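Local coordinates for protein porin (Rhodobacter capsulatus, PDB 2POR) that forms trimeric outer-membrane channels through which small hydrophilic solutes, up to about 0.6 kDa, diffuse passively, at residues V12-G16 / D17-F21; S44-A47 / H48-V51; D237-G241 / A242-G246; A282-L286 / P287-M291. All blocks are in the same frame, centred on the assembly; numbering follows the deposited sequence. Where two conformers were deposited one is given.

How the contacts relate
Contacts 1, 3 and 4 are turns or loops between neighbouring strands of one closed sixteen-stranded antiparallel barrel; contact 2 leads from a strand into a short helix. Contacts 1 and 4, their centres about 15 Å apart, touch: D290 CB packs 3.4 Å from G16 O, and R97 bonds to D290 O and weakly to N15 O. Contacts 1 and 2, nearest atoms about 17 Å apart, both meet the second subunit of the trimer, contact 1 through a shared calcium site. Contact 3 touches no other subunit and probably lies at the periplasmic end of the barrel; its nearest atoms are about 9 Å from contact 4. Bound detergent lies against contacts 1 and 4.

Contact 1. Residues V12-G16 / D17-F21; sequences VMYNG and DDWNF. With CA (calcium ion), chain D; C8E ((hydroxyethyloxy)tri(ethyloxy)octane), chain F.
Y14 and W19 form a non-hydrogen-bonded pair beside the turn of an antiparallel beta hairpin, strands 2-14 and 19-34 of the porin barrel. Y14 CB stands over the six-membered ring of W19, 3.5 Å from its centroid, a CH-pi contact; the two ring planes are oblique, 48° apart. V12 CB lies 3.7 Å from W19 CE3. Over the opposite face lies the detergent, its C13 at 3.5 Å from W19 CE2, the broad indole suiting a place between protein and amphiphile. A serine in place of W19 would probably leave Y14 CB and the detergent chain without the surface both rest on.

The turn is fixed by N15, whose chi1 of 61° brings its amide round to the following backbone: OD1 accepts from D17 N in the carbonyl plane and, at 2.8 Å, from D18 N, tilted 32° out of it. G16 has backbone angles that would jam a side chain against a carbonyl oxygen. On the sheet face of M13, N20 OD1 binds calcium at 2.2 Å, a site completed by N116, D136, K138 and G140 of the second subunit and by a water that donates to F21 O. N20 ND2, near T142 of that subunit, donates to another water, which donates to M13 O and D18 O.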
loop_
_atom_site.group_PDB
_atom_site.type_symbol
_atom_site.label_atom_id
_atom_site.label_comp_id
_atom_site.label_asym_id
_atom_site.label_seq_id
_atom_site.Cartn_x
_atom_site.Cartn_y
_atom_site.Cartn_z
ATOM N N VAL A 12 18.334 -18.314 1.912
ATOM C CA VAL A 12 17.847 -19.283 2.925
ATOM C C VAL A 12 18.243 -18.831 4.304
ATOM O O VAL A 12 19.311 -18.239 4.481
ATOM C CB VAL A 12 18.409 -20.716 2.703
ATOM C CG1 VAL A 12 17.693 -21.260 1.480
ATOM C CG2 VAL A 12 19.916 -20.753 2.497
ATOM N N MET A 13 17.361 -18.989 5.297
ATOM C CA MET A 13 17.627 -18.478 6.624
ATOM C C MET A 13 17.368 -19.656 7.585
ATOM O O MET A 13 16.404 -20.404 7.389
ATOM C CB MET A 13 16.674 -17.295 6.897
ATOM C CG MET A 13 16.769 -16.730 8.329
ATOM S SD MET A 13 15.867 -17.692 9.586
ATOM C CE MET A 13 14.252 -17.452 8.905
ATOM N N TYR A 14 18.167 -19.821 8.615
ATOM C CA TYR A 14 18.092 -20.930 9.560
ATOM C C TYR A 14 17.609 -20.322 10.850
ATOM O O TYR A 14 18.319 -19.471 11.395
ATOM C CB TYR A 14 19.455 -21.493 9.767
ATOM C CG TYR A 14 19.461 -22.682 10.693
ATOM C CD1 TYR A 14 18.967 -23.880 10.204
ATOM C CD2 TYR A 14 20.002 -22.558 11.960
ATOM C CE1 TYR A 14 19.024 -25.004 10.997
ATOM C CE2 TYR A 14 20.061 -23.681 12.760
ATOM C CZ TYR A 14 19.574 -24.888 12.264
ATOM O OH TYR A 14 19.636 -26.022 13.063
ATOM N N ASN A 15 16.463 -20.757 11.397
ATOM C CA ASN A 15 15.879 -20.111 12.585
ATOM C C ASN A 15 16.344 -20.674 13.933
ATOM O O ASN A 15 15.872 -20.300 15.013
ATOM C CB ASN A 15 14.328 -20.186 12.524
ATOM C CG ASN A 15 13.785 -21.611 12.500
ATOM O OD1 ASN A 15 14.498 -22.563 12.823
ATOM N ND2 ASN A 15 12.589 -21.886 12.006
ATOM N N GLY A 16 17.324 -21.557 13.909
ATOM C CA GLY A 16 17.774 -22.179 15.135
ATOM C C GLY A 16 17.526 -23.662 15.010
ATOM O O GLY A 16 18.282 -24.454 15.568
ATOM N N ASP A 17 16.519 -24.073 14.224
ATOM C CA ASP A 17 16.150 -25.489 14.045
ATOM C C ASP A 17 15.949 -25.922 12.590
ATOM O O ASP A 17 16.333 -27.020 12.160
ATOM C CB ASP A 17 14.839 -25.786 14.865
ATOM C CG ASP A 17 14.880 -25.455 16.385
ATOM O OD1 ASP A 17 15.635 -26.099 17.136
ATOM O OD2 ASP A 17 14.169 -24.529 16.809
ATOM N N ASP A 18 15.372 -25.035 11.773
ATOM C CA ASP A 18 15.111 -25.353 10.384
ATOM C C ASP A 18 15.484 -24.191 9.466
ATOM O O ASP A 18 15.544 -23.035 9.905
ATOM C CB ASP A 18 13.643 -25.620 10.140
ATOM C CG ASP A 18 13.278 -26.914 10.815
ATOM O OD1 ASP A 18 13.610 -27.970 10.291
ATOM O OD2 ASP A 18 12.692 -26.838 11.886
ATOM N N TRP A 19 15.722 -24.567 8.215
ATOM C CA TRP A 19 15.975 -23.647 7.114
ATOM C C TRP A 19 14.635 -23.254 6.494
ATOM O O TRP A 19 13.717 -24.079 6.441
ATOM C CB TRP A 19 16.848 -24.312 6.030
ATOM C CG TRP A 19 18.292 -24.434 6.473
ATOM C CD1 TRP A 19 18.771 -25.600 7.002
ATOM C CD2 TRP A 19 19.233 -23.435 6.444
ATOM N NE1 TRP A 19 20.021 -25.336 7.316
ATOM C CE2 TRP A 19 20.331 -24.067 7.004
ATOM C CE3 TRP A 19 19.312 -22.115 6.035
ATOM C CZ2 TRP A 19 21.519 -23.394 7.166
ATOM C CZ3 TRP A 19 20.505 -21.438 6.199
ATOM C CH2 TRP A 19 21.594 -22.077 6.757
ATOM N N ASN A 20 14.473 -22.006 6.048
ATOM C CA ASN A 20 13.312 -21.565 5.310
ATOM C C ASN A 20 13.780 -20.655 4.183
ATOM O O ASN A 20 14.801 -19.976 4.356
ATOM C CB ASN A 20 12.369 -20.735 6.156
ATOM C CG ASN A 20 11.317 -21.569 6.885
ATOM O OD1 ASN A 20 10.267 -21.910 6.316
ATOM N ND2 ASN A 20 11.609 -21.771 8.156
ATOM N N PHE A 21 13.036 -20.596 3.089
ATOM C CA PHE A 21 13.260 -19.582 2.047
ATOM C C PHE A 21 12.875 -18.227 2.649
ATOM O O PHE A 21 11.901 -18.146 3.412
ATOM C CB PHE A 21 12.375 -19.838 0.810
ATOM C CG PHE A 21 12.567 -21.133 0.015
ATOM C CD1 PHE A 21 13.766 -21.830 0.039
ATOM C CD2 PHE A 21 11.497 -21.588 -0.732
ATOM C CE1 PHE A 21 13.858 -22.985 -0.696
ATOM C CE2 PHE A 21 11.612 -22.749 -1.465
ATOM C CZ PHE A 21 12.793 -23.439 -1.440
HETATM CA CA CA D . 8.694 -21.365 4.902
HETATM C C1 C8E F . 30.250 -16.563 8.257
HETATM C C2 C8E F . 29.356 -16.294 7.030
HETATM C C3 C8E F . 28.657 -17.512 6.404
HETATM C C4 C8E F . 27.435 -18.082 7.136
HETATM C C5 C8E F . 26.873 -19.183 6.245
HETATM C C6 C8E F . 25.794 -20.018 6.906
HETATM C C7 C8E F . 25.675 -21.397 6.232
HETATM C C8 C8E F . 24.742 -21.469 5.014
HETATM O O9 C8E F . 24.902 -22.529 4.036
HETATM C C10 C8E F . 24.029 -23.683 4.112
HETATM C C11 C8E F . 22.820 -23.908 3.182
HETATM O O12 C8E F . 22.299 -25.250 3.144
HETATM C C13 C8E F . 21.059 -25.473 3.847
HETATM C C14 C8E F . 19.853 -26.208 3.213
HETATM O O15 C8E F . 18.956 -25.602 2.255
HETATM C C16 C8E F . 17.584 -25.641 2.686
HETATM C C17 C8E F . 16.469 -25.390 1.683
HETATM O O18 C8E F . 15.112 -25.437 2.119
HETATM C C19 C8E F . 14.386 -26.379 1.327
HETATM C C20 C8E F . 14.030 -27.728 1.945
HETATM O O21 C8E F . 13.438 -28.651 1.031
HETATM O O HOH W 1 14.158 -20.627 9.266
HETATM O O HOH W 2 9.515 -19.234 4.356
#

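Contact 2. Residues S44-A47 / H48-V51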
loop_
_atom_site.group_PDB
_atom_site.type_symbol
_atom_site.label_atom_id
_atom_site.label_comp_id
_atom_site.label_asym_id
_atom_site.label_seq_id
_atom_site.Cartn_x
_atom_site.Cartn_y
_atom_site.Cartn_z
ATOM N N SER A 44 10.254 11.173 2.338
ATOM C CA SER A 44 10.426 9.873 1.726
ATOM C C SER A 44 9.692 8.816 2.565
ATOM O O SER A 44 9.487 9.034 3.764
ATOM C CB SER A 44 11.895 9.482 1.644
ATOM O OG SER A 44 12.546 9.575 2.876
ATOM N N PHE A 45 9.334 7.727 1.921
ATOM C CA PHE A 45 8.745 6.572 2.575
ATOM C C PHE A 45 8.800 5.432 1.586
ATOM O O PHE A 45 8.986 5.680 0.382
ATOM C CB PHE A 45 7.290 6.882 2.986
ATOM C CG PHE A 45 6.279 7.190 1.904
ATOM C CD1 PHE A 45 5.571 6.175 1.280
ATOM C CD2 PHE A 45 6.048 8.515 1.533
ATOM C CE1 PHE A 45 4.639 6.491 0.282
ATOM C CE2 PHE A 45 5.120 8.814 0.540
ATOM C CZ PHE A 45 4.411 7.808 -0.095
ATOM N N LYS A 46 8.659 4.177 2.038
ATOM C CA LYS A 46 8.702 3.034 1.157
ATOM C C LYS A 46 7.315 2.629 0.787
ATOM O O LYS A 46 6.353 2.977 1.484
ATOM C CB LYS A 46 9.410 1.862 1.795
ATOM C CG LYS A 46 10.805 2.296 2.182
ATOM C CD LYS A 46 11.709 1.155 2.542
ATOM C CE LYS A 46 13.063 1.696 2.964
ATOM N NZ LYS A 46 12.962 2.398 4.228
ATOM N N ALA A 47 7.158 1.863 -0.272
ATOM C CA ALA A 47 5.853 1.590 -0.805
ATOM C C ALA A 47 5.018 0.803 0.236
ATOM O O ALA A 47 3.806 1.025 0.364
ATOM C CB ALA A 47 5.970 0.736 -2.052
ATOM N N HIS A 48 5.612 -0.125 0.979
ATOM C CA HIS A 48 4.848 -0.918 1.966
ATOM C C HIS A 48 4.431 -0.074 3.159
ATOM O O HIS A 48 3.618 -0.534 3.953
ATOM C CB HIS A 48 5.687 -2.133 2.431
ATOM C CG HIS A 48 6.900 -1.812 3.270
ATOM N ND1 HIS A 48 8.096 -1.371 2.897
ATOM C CD2 HIS A 48 6.937 -1.915 4.637
ATOM C CE1 HIS A 48 8.846 -1.203 3.954
ATOM N NE2 HIS A 48 8.135 -1.538 5.011
ATOM N N GLU A 49 4.920 1.171 3.273
ATOM C CA GLU A 49 4.642 2.073 4.356
ATOM C C GLU A 49 3.695 3.129 3.889
ATOM O O GLU A 49 3.495 4.093 4.645
ATOM C CB GLU A 49 5.814 2.877 4.839
ATOM C CG GLU A 49 7.027 2.063 5.142
ATOM C CD GLU A 49 8.222 2.919 5.549
ATOM O OE1 GLU A 49 8.582 3.894 4.883
ATOM O OE2 GLU A 49 8.818 2.588 6.565
ATOM N N SER A 50 3.093 3.034 2.704
ATOM C CA SER A 50 2.313 4.158 2.228
ATOM C C SER A 50 1.101 4.514 3.086
ATOM O O SER A 50 0.801 5.709 3.222
ATOM C CB SER A 50 1.802 3.884 0.832
ATOM O OG SER A 50 2.798 3.466 -0.084
ATOM N N VAL A 51 0.371 3.532 3.701
ATOM C CA VAL A 51 -0.749 3.876 4.594
ATOM C C VAL A 51 -0.295 4.663 5.814
ATOM O O VAL A 51 -0.906 5.688 6.161
ATOM C CB VAL A 51 -1.447 2.555 4.994
ATOM C CG1 VAL A 51 -2.522 2.856 6.016
ATOM C CG2 VAL A 51 -2.098 1.922 3.788
HETATM O O HOH W 3 11.122 4.813 5.127
#
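The passage from strand 40-46 into the short helix 50-53 is a tight 3-10 turn, in which K46 and E49 grip each other twice. E49 N donates to K46 O, and K46 N returns a nearly straight bond (169°) to E49 OE1 at 2.9 Å, met on the anti side of the carboxylate and 30° out of its plane. E49 is the residue just before the helix; its CG lies beside the backbone N (chi1 -51°), and the extended chain beyond is long enough to reach back to K46 N. The same OE1 accepts from a water at 2.7 Å, which also takes a bond from K46 NZ; lysine and carboxylate are thus linked through water, with NZ and OE1 themselves 4.7 Å apart. An alanine in place of E49 would probably leave K46 N without its acceptor and the lysine ammonium without its water-mediated countercharge.

H48 lies alongside K46, both side chains pointing the same way, with ND1 3.7 Å from K46 CB. A47 O accepts from S50 N and, in one of the serine's two conformers, from S50 OG, which then sits at the edge of the F45 ring.

Around this turn, F45 meets F29 of strand 19-34, and K46 packs on R26 and L28. A47 touches S50 of the second subunit while S50 touches A47 of the third, so the turn packs against its own copies in the trimer.

Contact 3. Residues D237-G241 / A242-G246; sequences DSTFG and ATTVG
F240 folds back over T243 and V245 beside the type II' turn F240-T243, the tip of the antiparallel hairpin of strands 226-240 and 243-254. From CB the ring is set by an unusual first torsion, chi1 3°, with CG nearly eclipsing the backbone N; this swings the ring over the partner strand. CG and CD2 pass above T243 O, which lies over one ring face, CD2 at 3.9 Å from it. CD2 also meets T243 CB, at 4.0 Å. Farther out, CE2 approaches V245 CG2 to 3.9 Å, and CZ at the tip touches the same methyl and V245 CB. A threonine and a branched valine thus give the ring apolar surface on the face of the sheet carrying F240, T243 and V245.

T243 O is also the acceptor of F240 N, at 2.9 Å, while T243 N returns a longer bond to F240 O. Glycine suits position 241, the second of the type II' turn, where phi is positive (79°). On the other face the hydroxyls of T239 and T244 meet, OG1 to OG1, at 3.0 Å. At the far end, G246 lets D237 come in close: the CA atoms are only 3.8 Å apart, and a side chain on G246 would collide with D237 CB.

In the barrel the hairpin is bonded on one side to A194 and N196, N196 also holding D237 OD2, and on the other to strand 258-272 through D270, S268 and G266. Y87, from a loop, touches D237 and T244.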
loop_
_atom_site.group_PDB
_atom_site.type_symbol
_atom_site.label_atom_id
_atom_site.label_comp_id
_atom_site.label_asym_id
_atom_site.label_seq_id
_atom_site.Cartn_x
_atom_site.Cartn_y
_atom_site.Cartn_z
ATOM N N ASP A 237 34.647 -4.151 11.189
ATOM C CA ASP A 237 34.499 -4.757 9.871
ATOM C C ASP A 237 35.643 -4.257 9.000
ATOM O O ASP A 237 36.122 -3.129 9.213
ATOM C CB ASP A 237 33.192 -4.380 9.206
ATOM C CG ASP A 237 32.914 -2.918 8.989
ATOM O OD1 ASP A 237 32.423 -2.249 9.890
ATOM O OD2 ASP A 237 33.164 -2.456 7.885
ATOM N N SER A 238 36.079 -5.055 8.047
ATOM C CA SER A 238 37.161 -4.650 7.183
ATOM C C SER A 238 36.910 -5.174 5.802
ATOM O O SER A 238 36.393 -6.287 5.617
ATOM C CB SER A 238 38.480 -5.206 7.676
ATOM O OG SER A 238 39.545 -4.484 7.053
ATOM N N THR A 239 37.308 -4.354 4.840
ATOM C CA THR A 239 37.154 -4.716 3.442
ATOM C C THR A 239 38.473 -4.982 2.729
ATOM O O THR A 239 39.381 -4.152 2.759
ATOM C CB THR A 239 36.405 -3.594 2.747
ATOM O OG1 THR A 239 35.182 -3.381 3.440
ATOM C CG2 THR A 239 36.082 -3.947 1.314
ATOM N N PHE A 240 38.581 -6.124 2.078
ATOM C CA PHE A 240 39.720 -6.509 1.246
ATOM C C PHE A 240 39.197 -6.906 -0.145
ATOM O O PHE A 240 38.707 -8.025 -0.401
ATOM C CB PHE A 240 40.503 -7.723 1.797
ATOM C CG PHE A 240 39.966 -8.384 3.060
ATOM C CD1 PHE A 240 40.187 -7.786 4.295
ATOM C CD2 PHE A 240 39.276 -9.580 2.957
ATOM C CE1 PHE A 240 39.721 -8.387 5.441
ATOM C CE2 PHE A 240 38.813 -10.174 4.112
ATOM C CZ PHE A 240 39.035 -9.577 5.343
ATOM N N GLY A 241 39.253 -5.948 -1.065
ATOM C CA GLY A 241 38.789 -6.186 -2.409
ATOM C C GLY A 241 37.264 -6.111 -2.473
ATOM O O GLY A 241 36.637 -5.098 -2.130
ATOM N N ALA A 242 36.682 -7.209 -2.946
ATOM C CA ALA A 242 35.236 -7.340 -3.025
ATOM C C ALA A 242 34.648 -7.897 -1.712
ATOM O O ALA A 242 33.424 -7.909 -1.586
ATOM C CB ALA A 242 34.912 -8.281 -4.182
ATOM N N THR A 243 35.457 -8.346 -0.739
ATOM C CA THR A 243 35.037 -9.003 0.486
ATOM C C THR A 243 35.042 -8.128 1.698
ATOM O O THR A 243 36.081 -7.560 2.033
ATOM C CB THR A 243 35.940 -10.200 0.802
ATOM O OG1 THR A 243 35.982 -10.985 -0.381
ATOM C CG2 THR A 243 35.421 -11.085 1.920
ATOM N N THR A 244 33.901 -8.007 2.359
ATOM C CA THR A 244 33.877 -7.374 3.667
ATOM C C THR A 244 33.592 -8.500 4.659
ATOM O O THR A 244 32.836 -9.443 4.356
ATOM C CB THR A 244 32.800 -6.360 3.710
ATOM O OG1 THR A 244 33.140 -5.431 2.674
ATOM C CG2 THR A 244 32.639 -5.728 5.092
ATOM N N VAL A 245 34.279 -8.439 5.797
ATOM C CA VAL A 245 34.153 -9.392 6.900
ATOM C C VAL A 245 33.982 -8.514 8.129
ATOM O O VAL A 245 34.584 -7.434 8.213
ATOM C CB VAL A 245 35.419 -10.261 7.030
ATOM C CG1 VAL A 245 35.376 -11.145 8.267
ATOM C CG2 VAL A 245 35.462 -11.218 5.852
ATOM N N GLY A 246 33.088 -8.913 9.039
ATOM C CA GLY A 246 32.861 -8.123 10.231
ATOM C C GLY A 246 32.033 -8.834 11.297
ATOM O O GLY A 246 31.447 -9.896 11.031
#

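Contact 4. Residues A282-L286 / P287-M291; sequences ADNDL and PNSDM. With C8E ((hydroxyethyloxy)tri(ethyloxy)octane), chain E.
N284 and S289 tie together the loop that joins strands 275-284 and 292-300 of the barrel, around an Asx turn at N284. Two hydrogen bonds converge on N284 OD1. S289 OG donates across the loop at 2.8 Å, tilted 21° from the carbonyl plane; L286 N donates at 2.9 Å from above that plane and closes the Asx turn. With CG between the backbone N and the carbonyl carbon (chi1 58°), the amide turns back toward both donors. An asparagine is apt, since its ND2 can still donate to R97 O. N284 N itself makes a weak bond to D283 OD1.

The remaining contacts across the loop are van der Waals. D283 spreads its carboxylate along the returning chain, OD1 3.6 Å from S289 CB and CG near M291 CA, and D283 also packs on R97. M291 CG meets A282 O at 3.4 Å. L286 CB lies against P287 CD, as the peptide link to proline brings them together, and the proline ring restricts the backbone at this corner.

A detergent molecule lies beside the loop. N288, poorly ordered, offers ND2 in a weak hydrogen bond to its terminal O21. The apolar leucine gives a methyl instead: L286 CD1 lies 3.5 Å from detergent C17.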
loop_
_atom_site.group_PDB
_atom_site.type_symbol
_atom_site.label_atom_id
_atom_site.label_comp_id
_atom_site.label_asym_id
_atom_site.label_seq_id
_atom_site.Cartn_x
_atom_site.Cartn_y
_atom_site.Cartn_z
ATOM N N ALA A 282 24.539 -15.550 14.017
ATOM C CA ALA A 282 24.302 -14.688 15.169
ATOM C C ALA A 282 23.760 -15.544 16.328
ATOM O O ALA A 282 23.101 -16.583 16.132
ATOM C CB ALA A 282 23.266 -13.605 14.873
ATOM N N ASP A 283 24.045 -15.111 17.553
ATOM C CA ASP A 283 23.595 -15.811 18.745
ATOM C C ASP A 283 23.681 -14.977 19.996
ATOM O O ASP A 283 24.087 -13.804 19.985
ATOM C CB ASP A 283 24.435 -17.050 18.922
ATOM C CG ASP A 283 23.739 -18.179 19.665
ATOM O OD1 ASP A 283 22.572 -18.086 20.100
ATOM O OD2 ASP A 283 24.426 -19.182 19.770
ATOM N N ASN A 284 23.227 -15.551 21.099
ATOM C CA ASN A 284 23.462 -14.903 22.367
ATOM C C ASN A 284 23.711 -16.062 23.315
ATOM O O ASN A 284 23.559 -17.231 22.966
ATOM C CB ASN A 284 22.254 -14.075 22.840
ATOM C CG ASN A 284 20.977 -14.855 23.000
ATOM O OD1 ASN A 284 20.932 -15.950 23.560
ATOM N ND2 ASN A 284 19.881 -14.347 22.484
ATOM N N ASP A 285 24.113 -15.727 24.514
ATOM C CA ASP A 285 24.389 -16.735 25.531
ATOM C C ASP A 285 23.209 -17.142 26.428
ATOM O O ASP A 285 23.401 -17.716 27.503
ATOM C CB ASP A 285 25.546 -16.228 26.409
ATOM C CG ASP A 285 25.281 -15.000 27.272
ATOM O OD1 ASP A 285 24.204 -14.379 27.201
ATOM O OD2 ASP A 285 26.191 -14.654 28.029
ATOM N N LEU A 286 21.965 -16.810 26.125
ATOM C CA LEU A 286 20.892 -17.244 26.994
ATOM C C LEU A 286 20.785 -18.764 26.851
ATOM O O LEU A 286 21.296 -19.348 25.876
ATOM C CB LEU A 286 19.604 -16.570 26.589
ATOM C CG LEU A 286 19.633 -15.123 26.935
ATOM C CD1 LEU A 286 18.363 -14.567 26.403
ATOM C CD2 LEU A 286 19.793 -14.872 28.426
ATOM N N PRO A 287 20.183 -19.440 27.864
ATOM C CA PRO A 287 20.039 -20.898 27.929
ATOM C C PRO A 287 19.470 -21.658 26.723
ATOM O O PRO A 287 20.073 -22.624 26.238
ATOM C CB PRO A 287 19.222 -21.088 29.207
ATOM C CG PRO A 287 18.549 -19.751 29.462
ATOM C CD PRO A 287 19.715 -18.848 29.131
ATOM N N ASN A 288 18.273 -21.266 26.255
ATOM C CA ASN A 288 17.623 -21.930 25.107
ATOM C C ASN A 288 18.330 -21.745 23.750
ATOM O O ASN A 288 18.550 -22.732 23.036
ATOM C CB ASN A 288 16.118 -21.431 25.024
ATOM C CG ASN A 288 15.461 -21.117 23.650
ATOM O OD1 ASN A 288 15.270 -21.965 22.766
ATOM N ND2 ASN A 288 15.053 -19.870 23.411
ATOM N N SER A 289 18.676 -20.480 23.446
ATOM C CA SER A 289 19.196 -20.005 22.183
ATOM C C SER A 289 20.099 -20.881 21.345
ATOM O O SER A 289 21.234 -21.223 21.712
ATOM C CB SER A 289 19.891 -18.681 22.453
ATOM O OG SER A 289 18.904 -17.803 23.000
ATOM N N ASP A 290 19.524 -21.266 20.196
ATOM C CA ASP A 290 20.309 -21.948 19.163
ATOM C C ASP A 290 20.694 -20.795 18.217
ATOM O O ASP A 290 19.968 -19.805 18.102
ATOM C CB ASP A 290 19.536 -22.935 18.300
ATOM C CG ASP A 290 18.328 -23.599 18.936
ATOM O OD1 ASP A 290 17.221 -23.025 18.883
ATOM O OD2 ASP A 290 18.530 -24.703 19.450
ATOM N N MET A 291 21.824 -20.940 17.536
ATOM C CA MET A 291 22.357 -19.964 16.602
ATOM C C MET A 291 21.486 -19.859 15.355
ATOM O O MET A 291 21.084 -20.913 14.808
ATOM C CB MET A 291 23.724 -20.423 16.220
ATOM C CG MET A 291 24.549 -19.511 15.345
ATOM S SD MET A 291 25.982 -20.474 14.808
ATOM C CE MET A 291 25.193 -21.598 13.685
HETATM C C1 C8E E . 17.575 0.547 27.007
HETATM C C2 C8E E . 16.416 -0.092 26.282
HETATM C C3 C8E E . 16.938 -1.386 25.759
HETATM C C4 C8E E . 15.778 -1.935 24.978
HETATM C C5 C8E E . 16.227 -2.811 23.815
HETATM C C6 C8E E . 17.130 -3.979 24.199
HETATM C C7 C8E E . 17.258 -5.032 23.083
HETATM C C8 C8E E . 18.186 -6.074 23.648
HETATM O O9 C8E E . 18.303 -7.359 23.074
HETATM C C10 C8E E . 18.158 -8.387 24.049
HETATM C C11 C8E E . 18.618 -9.702 23.518
HETATM O O12 C8E E . 18.035 -10.900 24.005
HETATM C C13 C8E E . 16.930 -11.343 23.207
HETATM C C14 C8E E . 15.587 -11.544 23.922
HETATM O O15 C8E E . 15.538 -12.398 25.085
HETATM C C16 C8E E . 14.616 -13.508 24.990
HETATM C C17 C8E E . 15.205 -14.939 24.899
HETATM O O18 C8E E . 14.512 -16.173 25.237
HETATM C C19 C8E E . 14.558 -16.483 26.662
HETATM C C20 C8E E . 15.225 -17.803 27.110
HETATM O O21 C8E E . 16.254 -18.166 26.180
#